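Local coordinates for UPF0147 protein MMP1188 (Methanococcus maripaludis S2, PDB 2QZG) that is of unknown function but folds into a small helical protein of the UPF0147 family that pairs with a second copy in the crystal, at the interface of chains A and B. Numbering follows the deposited sequence. Chains: chain A/B, Conserved uncharacterized archaeal protein.

The interface of chains A and B. Residues chain A 79-80, 83; chain B 8-10.
B:Leu10 of the extended N-terminal arm of chain B meets A:Arg79, A:Thr80 and A:Trp83 on one face of helix 76-90 of chain A. CD1 of B:Leu10 sits above the plane of the indole but off its rim, beside CD2 and CE3, 3.4 Å from CE3 of A:Trp83. This CD1 also comes within 3.6 Å of CB of A:Trp83, where the ring leaves the helix. The leucine side chain runs nearly perpendicular to that of A:Trp83. CG of A:Trp83 is anti to the backbone N (chi1 167°), which lays the indole beside this methyl. CD2 of B:Leu10 points to the previous turn, 3.6 Å from the hydroxyl OG1 of A:Thr80. The same CD2 is 3.9 Å from CG of A:Arg79, whose aliphatic stem runs past the leucine in the opposite direction. The arginine chain then bends at chi3 (-65°) and carries the guanidinium towards B:Lys8. NH1 of A:Arg79 stands 3.1 Å from the carbonyl O of B:Lys8. Its hydrogens are not aimed at that oxygen, so this is a close polar approach and not a hydrogen bond. CZ of the guanidinium lies 4.0 Å from CB of B:Lys8, whose side chain is modelled no further than this atom. B:Lys9 adds mainly backbone, and its own side chain heads away from the helix. An alanine in place of A:Arg79 would probably uncover one flank of CD2 of B:Leu10 and open a gap where the guanidinium packs beside CB of B:Lys8. The patch fastens the arm of one chain to the last helix of the other. The twin patch repeats this with the chains exchanged. The exchange of arms may support a dimer, but the structure alone does not show that it forms in solution.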
loop_
_atom_site.group_PDB
_atom_site.type_symbol
_atom_site.label_atom_id
_atom_site.label_comp_id
_atom_site.label_asym_id
_atom_site.label_seq_id
_atom_site.Cartn_x
_atom_site.Cartn_y
_atom_site.Cartn_z
ATOM N N ARG A 79 -2.523 -0.016 -12.246
ATOM C CA ARG A 79 -1.216 0.545 -11.914
ATOM C C ARG A 79 -1.156 1.077 -10.474
ATOM O O ARG A 79 -0.168 0.871 -9.780
ATOM C CB ARG A 79 -0.814 1.637 -12.907
ATOM C CG ARG A 79 0.652 2.058 -12.758
ATOM C CD ARG A 79 1.133 2.943 -13.917
ATOM N NE ARG A 79 1.140 2.250 -15.211
ATOM C CZ ARG A 79 2.001 1.289 -15.575
ATOM N NH1 ARG A 79 2.974 0.872 -14.756
ATOM N NH2 ARG A 79 1.898 0.751 -16.791
ATOM N N THR A 80 -2.207 1.746 -10.029
ATOM C CA THR A 80 -2.287 2.275 -8.679
ATOM C C THR A 80 -2.324 1.117 -7.678
ATOM O O THR A 80 -1.631 1.157 -6.648
ATOM C CB THR A 80 -3.533 3.168 -8.525
ATOM O OG1 THR A 80 -3.395 4.311 -9.385
ATOM C CG2 THR A 80 -3.707 3.637 -7.097
ATOM N N TRP A 83 1.156 -0.499 -7.453
ATOM C CA TRP A 83 2.010 0.360 -6.641
ATOM C C TRP A 83 1.812 0.151 -5.131
ATOM O O TRP A 83 2.798 0.125 -4.370
ATOM C CB TRP A 83 1.818 1.818 -7.008
ATOM C CG TRP A 83 2.406 2.792 -6.042
ATOM C CD1 TRP A 83 3.714 2.927 -5.700
ATOM C CD2 TRP A 83 1.689 3.801 -5.310
ATOM N NE1 TRP A 83 3.859 3.968 -4.791
ATOM C CE2 TRP A 83 2.628 4.507 -4.535
ATOM C CE3 TRP A 83 0.346 4.170 -5.242
ATOM C CZ2 TRP A 83 2.267 5.565 -3.695
ATOM C CZ3 TRP A 83 -0.019 5.225 -4.407
ATOM C CH2 TRP A 83 0.946 5.910 -3.652
ATOM N N LYS B 8 7.704 2.640 -16.052
ATOM C CA LYS B 8 6.390 3.262 -16.125
ATOM C C LYS B 8 5.813 3.299 -14.707
ATOM O O LYS B 8 5.654 2.258 -14.049
ATOM C CB LYS B 8 5.485 2.499 -17.066
ATOM N N LYS B 9 5.535 4.502 -14.220
ATOM C CA LYS B 9 5.082 4.672 -12.839
ATOM C C LYS B 9 4.079 5.804 -12.723
ATOM O O LYS B 9 3.901 6.593 -13.656
ATOM C CB LYS B 9 6.279 4.902 -11.898
ATOM C CG LYS B 9 7.169 6.074 -12.289
ATOM C CD LYS B 9 8.495 6.028 -11.551
ATOM C CE LYS B 9 9.453 7.087 -12.074
ATOM N NZ LYS B 9 10.471 7.499 -11.068
ATOM N N LEU B 10 3.407 5.855 -11.580
ATOM C CA LEU B 10 2.549 6.970 -11.248
ATOM C C LEU B 10 3.417 8.195 -10.960
ATOM O O LEU B 10 4.541 8.074 -10.446
ATOM C CB LEU B 10 1.720 6.630 -10.015
ATOM C CG LEU B 10 1.015 5.273 -10.002
ATOM C CD1 LEU B 10 0.763 4.859 -8.565
ATOM C CD2 LEU B 10 -0.289 5.315 -10.798
#